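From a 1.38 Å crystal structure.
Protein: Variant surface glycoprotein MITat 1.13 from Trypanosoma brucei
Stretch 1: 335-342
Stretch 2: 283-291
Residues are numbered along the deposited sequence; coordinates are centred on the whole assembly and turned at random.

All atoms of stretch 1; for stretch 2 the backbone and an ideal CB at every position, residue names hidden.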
ATOM      1  N   GLU A 335      31.927 -23.717   1.332  1.00 35.25           N
ATOM      2  CA  GLU A 335      32.689 -22.553   0.912  1.00 35.16           C
ATOM      3  C   GLU A 335      31.965 -21.763  -0.177  1.00 32.30           C
ATOM      4  O   GLU A 335      32.571 -20.905  -0.806  1.00 33.38           O
ATOM      5  CB  GLU A 335      34.098 -22.965   0.462  1.00 36.83           C
ATOM      6  CG  GLU A 335      34.917 -23.657   1.535  1.00 39.84           C
ATOM      7  CD  GLU A 335      36.384 -23.804   1.178  1.00 42.76           C
ATOM      8  OE1 GLU A 335      36.705 -24.059  -0.001  1.00 43.69           O
ATOM      9  OE2 GLU A 335      37.230 -23.675   2.091  1.00 47.13           O
ATOM     10  N   TYR A 336      30.675 -22.031  -0.398  1.00 32.31           N
ATOM     11  CA  TYR A 336      29.943 -21.391  -1.490  1.00 30.75           C
ATOM     12  C   TYR A 336      29.943 -19.875  -1.362  1.00 31.24           C
ATOM     13  O   TYR A 336      30.016 -19.162  -2.373  1.00 31.65           O
ATOM     14  CB  TYR A 336      28.504 -21.915  -1.503  1.00 29.88           C
ATOM     15  CG  TYR A 336      27.576 -21.352  -2.561  1.00 28.63           C
ATOM     16  CD1 TYR A 336      27.854 -21.509  -3.913  1.00 28.25           C
ATOM     17  CD2 TYR A 336      26.400 -20.693  -2.203  1.00 28.63           C
ATOM     18  CE1 TYR A 336      27.002 -21.016  -4.874  1.00 26.70           C
ATOM     19  CE2 TYR A 336      25.541 -20.207  -3.164  1.00 27.63           C
ATOM     20  CZ  TYR A 336      25.854 -20.362  -4.504  1.00 27.53           C
ATOM     21  OH  TYR A 336      25.018 -19.892  -5.465  1.00 27.54           O
ATOM     22  N   ASN A 337      29.859 -19.367  -0.133  1.00 30.96           N
ATOM     23  CA  ASN A 337      29.880 -17.935   0.121  1.00 31.06           C
ATOM     24  C   ASN A 337      31.261 -17.418   0.495  1.00 33.28           C
ATOM     25  O   ASN A 337      31.642 -16.320   0.073  1.00 33.59           O
ATOM     26  CB  ASN A 337      28.892 -17.608   1.239  1.00 30.92           C
ATOM     27  CG  ASN A 337      27.474 -18.073   0.915  1.00 31.21           C
ATOM     28  OD1 ASN A 337      26.998 -19.071   1.483  1.00 32.24           O
ATOM     29  ND2 ASN A 337      26.799 -17.371  -0.023  1.00 31.62           N
ATOM     30  N   THR A 338      32.036 -18.191   1.265  1.00 33.51           N
ATOM     31  CA  THR A 338      33.338 -17.708   1.700  1.00 34.55           C
ATOM     32  C   THR A 338      34.376 -17.746   0.587  1.00 34.78           C
ATOM     33  O   THR A 338      35.361 -17.005   0.664  1.00 36.59           O
ATOM     34  CB  THR A 338      33.830 -18.511   2.904  1.00 35.44           C
ATOM     35  OG1 THR A 338      33.824 -19.910   2.587  1.00 36.43           O
ATOM     36  CG2 THR A 338      32.950 -18.253   4.112  1.00 36.00           C
ATOM     37  N   LYS A 339      34.181 -18.573  -0.443  1.00 33.73           N
ATOM     38  CA  LYS A 339      35.157 -18.690  -1.526  1.00 33.83           C
ATOM     39  C   LYS A 339      34.493 -18.514  -2.895  1.00 33.36           C
ATOM     40  O   LYS A 339      34.901 -17.652  -3.685  1.00 34.50           O
ATOM     41  CB  LYS A 339      35.906 -20.031  -1.451  1.00 35.45           C
ATOM     42  CG  LYS A 339      36.682 -20.219  -0.165  1.00 39.10           C
ATOM     43  CD  LYS A 339      38.045 -19.530  -0.189  1.00 42.73           C
ATOM     44  CE  LYS A 339      39.131 -20.474   0.338  1.00 44.83           C
ATOM     45  NZ  LYS A 339      40.451 -19.802   0.551  1.00 46.48           N
ATOM     46  N   THR A 340      33.439 -19.284  -3.188  1.00 31.19           N
ATOM     47  CA  THR A 340      32.919 -19.274  -4.555  1.00 29.83           C
ATOM     48  C   THR A 340      32.403 -17.891  -4.932  1.00 29.28           C
ATOM     49  O   THR A 340      32.737 -17.360  -5.987  1.00 29.14           O
ATOM     50  CB  THR A 340      31.803 -20.304  -4.747  1.00 30.48           C
ATOM     51  OG1 THR A 340      32.159 -21.533  -4.119  1.00 30.12           O
ATOM     52  CG2 THR A 340      31.564 -20.558  -6.230  1.00 31.77           C
ATOM     53  N   TRP A 341      31.556 -17.307  -4.094  1.00 28.56           N
ATOM     54  CA  TRP A 341      31.025 -15.988  -4.415  1.00 28.74           C
ATOM     55  C   TRP A 341      32.079 -14.897  -4.291  1.00 30.44           C
ATOM     56  O   TRP A 341      31.997 -13.876  -4.986  1.00 29.76           O
ATOM     57  CB  TRP A 341      29.780 -15.684  -3.572  1.00 28.15           C
ATOM     58  CG  TRP A 341      28.542 -16.123  -4.286  1.00 27.67           C
ATOM     59  CD1 TRP A 341      27.826 -17.263  -4.074  1.00 27.92           C
ATOM     60  CD2 TRP A 341      27.926 -15.463  -5.393  1.00 26.85           C
ATOM     61  NE1 TRP A 341      26.788 -17.342  -4.978  1.00 28.45           N
ATOM     62  CE2 TRP A 341      26.815 -16.236  -5.786  1.00 26.93           C
ATOM     63  CE3 TRP A 341      28.192 -14.281  -6.075  1.00 27.73           C
ATOM     64  CZ2 TRP A 341      25.982 -15.865  -6.847  1.00 26.35           C
ATOM     65  CZ3 TRP A 341      27.364 -13.917  -7.120  1.00 27.38           C
ATOM     66  CH2 TRP A 341      26.259 -14.693  -7.480  1.00 27.73           C
ATOM     67  N   LYS A 342      33.067 -15.104  -3.448  1.00 31.99           N
ATOM     68  CA  LYS A 342      34.190 -14.168  -3.371  1.00 33.48           C
ATOM     69  C   LYS A 342      34.936 -14.244  -4.712  1.00 31.97           C
ATOM     70  O   LYS A 342      35.257 -13.208  -5.214  1.00 31.69           O
ATOM     71  CB  LYS A 342      35.054 -14.464  -2.144  1.00 35.99           C
ATOM     72  CG  LYS A 342      34.516 -13.861  -0.859  1.00 38.03           C
ATOM     73  CD  LYS A 342      34.333 -12.357  -0.961  1.00 39.24           C
ATOM     74  CE  LYS A 342      34.099 -11.662   0.360  1.00 41.50           C
ATOM     75  NZ  LYS A 342      33.534 -10.301   0.187  1.00 42.78           N
ATOM     76  N   UNK A 283      17.079 -17.620  -1.859  1.00 26.23           N
ATOM     77  CA  UNK A 283      18.183 -16.791  -2.313  1.00 25.88           C
ATOM     78  C   UNK A 283      19.182 -17.618  -3.110  1.00 25.52           C
ATOM     79  O   UNK A 283      19.576 -18.715  -2.693  1.00 26.27           O
ATOM     80  CB  UNK A 283      18.874 -16.121  -1.124  1.00 25.88           C
ATOM     81  N   UNK A 284      19.600 -17.070  -4.256  1.00 24.12           N
ATOM     82  CA  UNK A 284      20.655 -17.675  -5.059  1.00 23.70           C
ATOM     83  C   UNK A 284      21.917 -17.879  -4.241  1.00 24.96           C
ATOM     84  O   UNK A 284      22.646 -18.846  -4.467  1.00 25.67           O
ATOM     85  CB  UNK A 284      20.958 -16.810  -6.284  1.00 23.70           C
ATOM     86  N   UNK A 285      22.193 -17.010  -3.269  1.00 25.71           N
ATOM     87  CA  UNK A 285      23.410 -17.113  -2.469  1.00 27.32           C
ATOM     88  C   UNK A 285      23.304 -18.172  -1.368  1.00 27.95           C
ATOM     89  O   UNK A 285      24.262 -18.367  -0.621  1.00 28.85           O
ATOM     90  CB  UNK A 285      23.735 -15.754  -1.846  1.00 27.32           C
ATOM     91  N   UNK A 286      22.177 -18.872  -1.277  1.00 27.94           N
ATOM     92  CA  UNK A 286      21.984 -19.988  -0.358  1.00 28.56           C
ATOM     93  C   UNK A 286      22.260 -21.295  -1.107  1.00 28.89           C
ATOM     94  O   UNK A 286      21.468 -21.713  -1.959  1.00 29.18           O
ATOM     95  CB  UNK A 286      20.571 -19.979   0.229  1.00 28.56           C
ATOM     96  N   UNK A 287      23.351 -21.976  -0.747  1.00 30.34           N
ATOM     97  CA  UNK A 287      23.707 -23.205  -1.461  1.00 30.54           C
ATOM     98  C   UNK A 287      22.572 -24.222  -1.413  1.00 30.85           C
ATOM     99  O   UNK A 287      22.357 -24.968  -2.366  1.00 31.83           O
ATOM    100  CB  UNK A 287      24.979 -23.815  -0.869  1.00 30.54           C
ATOM    101  N   UNK A 288      21.816 -24.262  -0.321  1.00 32.39           N
ATOM    102  CA  UNK A 288      20.728 -25.230  -0.237  1.00 35.00           C
ATOM    103  C   UNK A 288      19.632 -24.961  -1.260  1.00 35.35           C
ATOM    104  O   UNK A 288      18.905 -25.885  -1.638  1.00 36.57           O
ATOM    105  CB  UNK A 288      20.131 -25.223   1.172  1.00 35.00           C
ATOM    106  N   UNK A 289      19.502 -23.720  -1.729  1.00 33.01           N
ATOM    107  CA  UNK A 289      18.516 -23.442  -2.760  1.00 33.08           C
ATOM    108  C   UNK A 289      18.992 -23.913  -4.125  1.00 33.75           C
ATOM    109  O   UNK A 289      18.171 -24.262  -4.980  1.00 37.16           O
ATOM    110  CB  UNK A 289      18.200 -21.946  -2.802  1.00 33.08           C
ATOM    111  N   UNK A 290      20.302 -23.917  -4.356  1.00 30.92           N
ATOM    112  CA  UNK A 290      20.876 -24.349  -5.629  1.00 32.07           C
ATOM    113  C   UNK A 290      21.103 -25.853  -5.666  1.00 34.46           C
ATOM    114  O   UNK A 290      20.811 -26.501  -6.677  1.00 34.37           O
ATOM    115  CB  UNK A 290      22.196 -23.620  -5.888  1.00 32.07           C
ATOM    116  N   UNK A 291      21.635 -26.415  -4.584  1.00 35.40           N
ATOM    117  CA  UNK A 291      22.135 -27.814  -4.492  1.00 37.70           C
ATOM    118  C   UNK A 291      21.019 -28.812  -4.793  1.00 36.80           C
ATOM    119  O   UNK A 291      21.349 -29.959  -5.157  1.00 36.93           O
ATOM    120  CB  UNK A 291      22.713 -28.092  -3.103  1.00 37.70           C
TER

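Position 283 opens a type I turn that runs to 286, and nothing of stretch 1 lies within 5.5 Å of its ideal CB. The visible atoms therefore leave the choice open; the residue is Leu283, which makes no contact here.

At position 284 the backbone does the polar work: its carbonyl O lies 2.8 Å from Tyr336 OH, which donates a hydrogen bond to it. CA-to-CB points sideways, with the ideal CB 5.1 Å from Trp341 CZ2 and 5.2 Å from Tyr336 OH. That spacing leaves room for one more carbon beside an indole, so a medium aliphatic such as valine, leucine or isoleucine would suit. The deposited Ile284 places CG2 4.0 Å from Trp341 CZ2, while the end of its side chain leads away.

Position 285 again offers its carbonyl: Asn337 ND2 donates to this O at 2.8 Å, with an N-H...O angle of 172°, and Tyr336 CE2 comes within 3.4 Å of the same oxygen, near the plane of the tyrosine ring. CB points sideways, its ideal position 3.9 Å from Asn337 ND2 and 4.7 Å from Trp341 NE1. A small or branched side chain, alanine, serine, threonine or valine, would be reasonable. Thr285, with chi1 at 53° (p), lays CG2 over one face of the Trp341 ring, 4.2 Å from CE2.

Position 286 points its CB away and has phi/psi of -96/111, immediately before a helix. Serine, threonine, aspartate or asparagine, the usual N-caps, are favoured. It is Asp286, whose OD1 accepts from the backbone N of 288 at 3.0 Å, a capping bond.

Position 287 has helical angles (-57/-34), and its ideal CB lies 3.7 Å from Tyr336 CD2. An apolar side chain fits beside this ring: leucine, methionine or an aromatic. Phe287 sets CD1 over one face of the tyrosine ring, 3.5 Å from Tyr336 CG; the ring planes meet at 57° with centroids 5.1 Å apart, an oblique pair. Its backbone N also donates to water 1 (3.2 Å from Phe287 N), which in turn donates to Asn337 OD1 at 2.5 Å, bridging the stretches.

Positions 288 and 289 have no stretch 1 atom near their ideal CBs and tolerate many side chains, polar ones included, in the first turn of a helix; they are Asn288 and Ala289.

Position 290 points toward stretch 1, its ideal CB 4.7 Å from Tyr336 OH. Alanine or a compact aliphatic would suit. Val290 brings CG2 to 3.9 Å from Tyr336 OH.

Position 291 is out of reach and unconstrained by stretch 1; it is Arg291.

Stretch 2, residues 283-291: LITDFNAVR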
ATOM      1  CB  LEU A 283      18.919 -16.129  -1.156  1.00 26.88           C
ATOM      2  CG  LEU A 283      18.253 -14.963  -0.426  1.00 28.43           C
ATOM      3  CD1 LEU A 283      19.114 -14.590   0.782  1.00 30.10           C
ATOM      4  CD2 LEU A 283      18.048 -13.750  -1.314  1.00 27.42           C
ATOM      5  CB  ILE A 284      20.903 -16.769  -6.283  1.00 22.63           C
ATOM      6  CG1 ILE A 284      19.745 -16.889  -7.266  1.00 24.16           C
ATOM      7  CG2 ILE A 284      22.217 -17.140  -6.988  1.00 23.97           C
ATOM      8  CD1 ILE A 284      19.688 -15.803  -8.312  1.00 25.08           C
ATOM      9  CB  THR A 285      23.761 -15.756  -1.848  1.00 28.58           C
ATOM     10  OG1 THR A 285      22.614 -15.274  -1.145  1.00 29.63           O
ATOM     11  CG2 THR A 285      24.187 -14.740  -2.897  1.00 29.71           C
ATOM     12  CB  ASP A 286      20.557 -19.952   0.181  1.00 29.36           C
ATOM     13  CG  ASP A 286      20.246 -21.117   1.079  1.00 30.21           C
ATOM     14  OD1 ASP A 286      21.166 -21.917   1.369  1.00 31.89           O
ATOM     15  OD2 ASP A 286      19.065 -21.228   1.498  1.00 32.89           O
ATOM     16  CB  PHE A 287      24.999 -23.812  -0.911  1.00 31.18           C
ATOM     17  CG  PHE A 287      25.609 -24.869  -1.801  1.00 32.15           C
ATOM     18  CD1 PHE A 287      26.177 -24.523  -3.015  1.00 32.14           C
ATOM     19  CD2 PHE A 287      25.606 -26.204  -1.421  1.00 32.86           C
ATOM     20  CE1 PHE A 287      26.729 -25.475  -3.831  1.00 34.60           C
ATOM     21  CE2 PHE A 287      26.172 -27.174  -2.239  1.00 33.96           C
ATOM     22  CZ  PHE A 287      26.733 -26.799  -3.439  1.00 34.26           C
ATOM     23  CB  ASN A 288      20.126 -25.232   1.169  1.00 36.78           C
ATOM     24  CG  ASN A 288      21.067 -25.822   2.210  1.00 38.02           C
ATOM     25  OD1 ASN A 288      21.880 -26.716   1.923  1.00 38.64           O
ATOM     26  ND2 ASN A 288      20.962 -25.321   3.431  1.00 38.88           N
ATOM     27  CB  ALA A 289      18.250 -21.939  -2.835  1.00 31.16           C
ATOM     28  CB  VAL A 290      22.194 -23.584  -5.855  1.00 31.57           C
ATOM     29  CG1 VAL A 290      22.924 -24.159  -6.996  1.00 30.99           C
ATOM     30  CG2 VAL A 290      21.918 -22.110  -6.061  1.00 30.41           C
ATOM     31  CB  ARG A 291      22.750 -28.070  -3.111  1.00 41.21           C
ATOM     32  CG  ARG A 291      22.064 -29.154  -2.291  1.00 47.93           C
ATOM     33  CD  ARG A 291      22.494 -29.126  -0.836  1.00 51.77           C
ATOM     34  NE  ARG A 291      23.872 -29.557  -0.650  1.00 55.05           N
ATOM     35  CZ  ARG A 291      24.282 -30.819  -0.731  1.00 56.96           C
ATOM     36  NH1 ARG A 291      23.417 -31.781  -1.001  1.00 57.75           N
ATOM     37  NH2 ARG A 291      25.557 -31.111  -0.544  1.00 57.78           N
TER
HETATM   38  O   HOH W   1      25.405 -20.941   1.422  1.00 31.66           O
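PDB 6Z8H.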